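Local coordinates for protein 4-oxalmesaconate hydratase (Pseudomonas putida, PDB 5CGZ) that hydrates the enol form of oxalomesaconate to 4-carboxy-4-hydroxy-2-oxoadipate, the third step of gallate degradation, as a zinc-dependent enzyme, at residues V6-H10 with L111-L115; S38-E44 with G84-M88. All coordinates share one frame; numbering follows the deposited sequence.

Interaction 1: residues V6-H10 with L111-L115. With ZN (zinc ion), chain C.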
loop_
_atom_site.group_PDB
_atom_site.type_symbol
_atom_site.label_atom_id
_atom_site.label_comp_id
_atom_site.label_asym_id
_atom_site.label_seq_id
_atom_site.Cartn_x
_atom_site.Cartn_y
_atom_site.Cartn_z
ATOM N N VAL A 6 6.569 27.332 7.797
ATOM C CA VAL A 6 6.253 26.781 6.488
ATOM C C VAL A 6 7.553 26.635 5.706
ATOM O O VAL A 6 8.312 27.596 5.583
ATOM C CB VAL A 6 5.253 27.674 5.721
ATOM C CG1 VAL A 6 4.975 27.115 4.320
ATOM C CG2 VAL A 6 3.971 27.811 6.519
ATOM N N VAL A 7 7.836 25.432 5.214
ATOM C CA VAL A 7 9.018 25.218 4.375
ATOM C C VAL A 7 8.616 24.988 2.916
ATOM O O VAL A 7 8.067 23.942 2.558
ATOM C CB VAL A 7 9.858 24.043 4.864
ATOM C CG1 VAL A 7 11.119 23.908 4.012
ATOM C CG2 VAL A 7 10.223 24.245 6.326
ATOM N N SER A 8 8.906 25.990 2.095
ATOM C CA SER A 8 8.478 26.061 0.705
ATOM C C SER A 8 9.663 25.781 -0.229
ATOM O O SER A 8 10.692 26.448 -0.123
ATOM C CB SER A 8 7.882 27.455 0.454
ATOM O OG SER A 8 7.353 27.597 -0.841
ATOM N N ALA A 9 9.553 24.798 -1.124
ATOM C CA ALA A 9 10.687 24.484 -2.009
ATOM C C ALA A 9 11.023 25.663 -2.930
ATOM O O ALA A 9 12.185 26.036 -3.103
ATOM C CB ALA A 9 10.400 23.248 -2.844
ATOM N N HIS A 10 9.980 26.227 -3.520
ATOM C CA HIS A 10 10.095 27.362 -4.420
ATOM C C HIS A 10 9.271 28.490 -3.823
ATOM O O HIS A 10 8.318 28.233 -3.092
ATOM C CB HIS A 10 9.603 26.978 -5.813
ATOM C CG HIS A 10 10.150 25.668 -6.293
ATOM N ND1 HIS A 10 9.364 24.544 -6.461
ATOM C CD2 HIS A 10 11.413 25.291 -6.607
ATOM C CE1 HIS A 10 10.117 23.541 -6.879
ATOM N NE2 HIS A 10 11.366 23.967 -6.973
ATOM N N LEU A 111 4.434 23.163 7.980
ATOM C CA LEU A 111 3.804 22.805 6.710
ATOM C C LEU A 111 4.871 22.687 5.627
ATOM O O LEU A 111 5.741 23.558 5.513
ATOM C CB LEU A 111 2.764 23.851 6.299
ATOM C CG LEU A 111 1.733 24.284 7.337
ATOM C CD1 LEU A 111 0.713 25.205 6.696
ATOM C CD2 LEU A 111 1.054 23.062 7.931
ATOM N N SER A 112 4.828 21.616 4.840
ATOM C CA SER A 112 5.722 21.512 3.691
ATOM C C SER A 112 5.091 20.608 2.627
ATOM O O SER A 112 3.882 20.353 2.674
ATOM C CB SER A 112 7.109 21.005 4.118
ATOM O OG SER A 112 8.072 21.248 3.100
ATOM N N HIS A 113 5.902 20.126 1.683
ATOM C CA HIS A 113 5.394 19.397 0.505
ATOM C C HIS A 113 5.143 17.906 0.750
ATOM O O HIS A 113 5.630 17.340 1.721
ATOM C CB HIS A 113 6.377 19.529 -0.667
ATOM C CG HIS A 113 6.597 20.935 -1.127
ATOM N ND1 HIS A 113 5.919 21.485 -2.201
ATOM C CD2 HIS A 113 7.431 21.903 -0.685
ATOM C CE1 HIS A 113 6.321 22.726 -2.387
ATOM N NE2 HIS A 113 7.243 23.007 -1.480
ATOM N N SER A 114 4.411 17.267 -0.159
ATOM C CA SER A 114 4.225 15.819 -0.102
ATOM C C SER A 114 5.563 15.117 -0.304
ATOM O O SER A 114 6.464 15.664 -0.946
ATOM C CB SER A 114 3.212 15.356 -1.166
ATOM O OG SER A 114 3.681 15.638 -2.480
ATOM N N LEU A 115 5.689 13.901 0.220
ATOM C CA LEU A 115 6.955 13.164 0.144
ATOM C C LEU A 115 7.142 12.448 -1.191
ATOM O O LEU A 115 8.221 11.955 -1.484
ATOM C CB LEU A 115 7.065 12.159 1.299
ATOM C CG LEU A 115 7.771 12.757 2.530
ATOM C CD1 LEU A 115 8.043 11.727 3.598
ATOM C CD2 LEU A 115 9.082 13.434 2.108
HETATM ZN ZN ZN C . 7.321 24.309 -6.327
HETATM O O HOH W 1 5.329 24.561 -7.802
#
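Ala9 offers its backbone N-H to the imidazole of His113, and this bond, 2.9 Å from Ala9 N to His113 NE2, continues the pairing of two parallel strands past the point where regular bridging stops. Within strands 3-8 and 110-112 the register sets Val6 beside Leu111, and Val7 N donates to Leu111 O at 2.8 Å. On the face of the sheet that carries Val6 and Leu111, the CG2 branch of the valine rests against CB and CD1 of the leucine. The next rung uses a side chain: Ser112 OG, turned anti to its own backbone N (chi1 -164°), donates to Val7 O at 2.7 Å, tilted somewhat from the carbonyl plane.

His113 can be followed outward. Its CB leaves alongside the other strand, and with CG beside the backbone N (chi1 -61°) the far end of the ring reaches 6-10; CD2 then comes 3.6 Å from Ala9 N and lies obliquely near Val7 O. NE2 accepts the amide hydrogen almost straight (170° at the hydrogen) at the ring edge, with the donor tilted modestly from the ring plane; it also lies 3.4 Å from Ala9 CB. CE1 passes the same methyl group more loosely. A leucine at His113 would probably leave the buried amide of Ala9 without its acceptor and would forfeit the ring stack on His123.

The methyl of Ala9 also lies over the centre of one face of the His10 ring, whose ND1 binds zinc at 2.1 Å. The arrangement is that of the parallel part of a Rossmann-like sheet, with the metal site at the C-terminal ends of its strands, as in the PIG-L/MshB deacetylase family to which this hydratase belongs.

Interaction 2: residues S38-E44 with G84-M88. With ZN (zinc ion), chain C.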
loop_
_atom_site.group_PDB
_atom_site.type_symbol
_atom_site.label_atom_id
_atom_site.label_comp_id
_atom_site.label_asym_id
_atom_site.label_seq_id
_atom_site.Cartn_x
_atom_site.Cartn_y
_atom_site.Cartn_z
ATOM N N SER A 38 14.261 28.040 -2.385
ATOM C CA SER A 38 14.701 28.600 -3.661
ATOM C C SER A 38 13.605 29.514 -4.182
ATOM O O SER A 38 12.576 29.665 -3.534
ATOM C CB SER A 38 15.015 27.493 -4.676
ATOM O OG SER A 38 13.817 26.963 -5.226
ATOM N N PHE A 39 13.807 30.115 -5.347
ATOM C CA PHE A 39 12.800 31.013 -5.901
ATOM C C PHE A 39 11.986 30.374 -7.024
ATOM O O PHE A 39 11.096 31.020 -7.585
ATOM C CB PHE A 39 13.458 32.295 -6.430
ATOM C CG PHE A 39 14.131 33.124 -5.364
ATOM C CD1 PHE A 39 13.403 34.031 -4.605
ATOM C CD2 PHE A 39 15.492 33.008 -5.138
ATOM C CE1 PHE A 39 14.018 34.799 -3.633
ATOM C CE2 PHE A 39 16.122 33.774 -4.166
ATOM C CZ PHE A 39 15.388 34.673 -3.415
ATOM N N GLY A 40 12.292 29.120 -7.363
ATOM C CA GLY A 40 11.679 28.483 -8.527
ATOM C C GLY A 40 12.113 29.200 -9.796
ATOM O O GLY A 40 11.391 29.233 -10.799
ATOM N N GLU A 41 13.317 29.764 -9.748
ATOM C CA GLU A 41 13.812 30.632 -10.812
ATOM C C GLU A 41 13.986 29.900 -12.156
ATOM O O GLU A 41 13.780 30.485 -13.215
ATOM C CB GLU A 41 15.134 31.297 -10.382
ATOM C CG GLU A 41 16.296 30.347 -10.023
ATOM C CD GLU A 41 16.318 29.931 -8.547
ATOM O OE1 GLU A 41 15.270 30.029 -7.867
ATOM O OE2 GLU A 41 17.388 29.499 -8.062
ATOM N N ARG A 42 14.331 28.621 -12.127
ATOM C CA ARG A 42 14.552 27.889 -13.377
ATOM C C ARG A 42 13.331 27.094 -13.861
ATOM O O ARG A 42 13.081 27.011 -15.066
ATOM C CB ARG A 42 15.752 26.954 -13.224
ATOM C CG ARG A 42 17.067 27.711 -13.045
ATOM C CD ARG A 42 18.027 26.988 -12.108
ATOM N NE ARG A 42 18.396 25.663 -12.600
ATOM C CZ ARG A 42 19.392 25.434 -13.452
ATOM N NH1 ARG A 42 20.109 26.448 -13.921
ATOM N NH2 ARG A 42 19.669 24.193 -13.838
ATOM N N GLY A 43 12.561 26.519 -12.939
ATOM C CA GLY A 43 11.471 25.641 -13.338
ATOM C C GLY A 43 10.050 26.110 -13.070
ATOM O O GLY A 43 9.100 25.452 -13.479
ATOM N N GLU A 44 9.891 27.229 -12.369
ATOM C CA GLU A 44 8.556 27.752 -12.071
ATOM C C GLU A 44 8.450 29.225 -12.486
ATOM O O GLU A 44 7.755 30.015 -11.843
ATOM C CB GLU A 44 8.221 27.586 -10.575
ATOM C CG GLU A 44 8.223 26.126 -10.064
ATOM C CD GLU A 44 7.652 25.969 -8.640
ATOM O OE1 GLU A 44 7.475 26.989 -7.940
ATOM O OE2 GLU A 44 7.365 24.823 -8.217
ATOM N N GLY A 84 18.831 27.301 -5.030
ATOM C CA GLY A 84 18.672 26.914 -6.427
ATOM C C GLY A 84 17.657 25.803 -6.668
ATOM O O GLY A 84 17.569 24.851 -5.887
ATOM N N ASP A 85 16.894 25.923 -7.753
ATOM C CA ASP A 85 15.900 24.912 -8.117
ATOM C C ASP A 85 16.275 24.204 -9.418
ATOM O O ASP A 85 17.127 24.684 -10.164
ATOM C CB ASP A 85 14.518 25.545 -8.265
ATOM C CG ASP A 85 14.427 26.451 -9.489
ATOM O OD1 ASP A 85 15.415 27.159 -9.777
ATOM O OD2 ASP A 85 13.375 26.441 -10.168
ATOM N N TYR A 86 15.635 23.066 -9.681
ATOM C CA TYR A 86 15.772 22.353 -10.957
ATOM C C TYR A 86 17.201 22.222 -11.451
ATOM O O TYR A 86 17.524 22.745 -12.512
ATOM C CB TYR A 86 14.960 23.048 -12.049
ATOM C CG TYR A 86 13.472 22.794 -12.002
ATOM C CD1 TYR A 86 12.696 23.290 -10.962
ATOM C CD2 TYR A 86 12.836 22.084 -13.016
ATOM C CE1 TYR A 86 11.332 23.080 -10.918
ATOM C CE2 TYR A 86 11.457 21.864 -12.983
ATOM C CZ TYR A 86 10.717 22.362 -11.931
ATOM O OH TYR A 86 9.353 22.160 -11.888
ATOM N N PRO A 87 18.053 21.498 -10.711
ATOM C CA PRO A 87 17.704 20.744 -9.506
ATOM C C PRO A 87 18.010 21.487 -8.220
ATOM O O PRO A 87 19.031 22.175 -8.112
ATOM C CB PRO A 87 18.606 19.513 -9.608
ATOM C CG PRO A 87 19.888 20.108 -10.185
ATOM C CD PRO A 87 19.426 21.200 -11.158
ATOM N N MET A 88 17.138 21.319 -7.234
ATOM C CA MET A 88 17.456 21.707 -5.873
ATOM C C MET A 88 18.319 20.617 -5.234
ATOM O O MET A 88 17.999 19.430 -5.315
ATOM C CB MET A 88 16.176 21.937 -5.069
ATOM C CG MET A 88 16.401 22.580 -3.716
ATOM S SD MET A 88 14.846 23.172 -2.995
ATOM C CE MET A 88 14.372 21.730 -2.077
HETATM ZN ZN ZN C . 7.321 24.309 -6.327
HETATM O O HOH W 2 17.287 29.746 -5.310
HETATM O O HOH W 1 5.329 24.561 -7.802
#
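The Tyr86 ring receives Gly43 CA over the centre of one face, a CH-pi contact with the carbon 3.4 Å from the ring centroid; Asp85 CB lies at the ring's edge. The Arg42 guanidinium is met at its edge, where NE and NH2 both grip Tyr86 O, the latter at 2.9 Å. NE approaches from above the carbonyl plane and also makes a weak bond to Asp85 O. Bends in the chain at chi2 (145°) and chi3 (61°) swing the guanidinium over to the Tyr86 carbonyl, and its NH1 pairs with Glu56.

The Asp85 carboxylate stands nearly perpendicular to the guanidinium, the planes 82° apart, and spends its oxygens on backbone amides instead. OD1 takes Arg42 N at 3.0 Å through its syn lone pair, while OD2 takes Gly43 N at 2.9 Å. Glu41 OE1 comes within 3.5 Å of Asp85 OD1, an approach of two like charges, and water 2 links Glu41 OE2 to Gly84 N.

Two backbone N-H groups thus hold the buried aspartate in place, and they probably help to stabilise its negative charge beside Glu41. The loop so fixed leads directly to Glu44, whose OE2 binds zinc at 2.0 Å.

How the interactions relate
Both interactions supply ligands to the same zinc: His10 comes from the strand end of interaction 1, Glu44 from the loop of interaction 2, and Asp13 and His123 complete the protein ligands, with water 1 bound at 2.5 Å from its O to the zinc. The centres of the interactions are 14 Å apart, yet they touch directly. Ser38 OG lies 2.8 Å from Ala9 O, probably hydrogen-bonded, and 3.2 Å from His10 CD2, while Asp85 CB packs on that same carbon at 3.5 Å. The imidazole of His10 is therefore bordered by both segments of interaction 2. Asp122 joins them further, since its carboxylate receives His10 NE2 and the backbone N-H groups of Tyr86 and Met88.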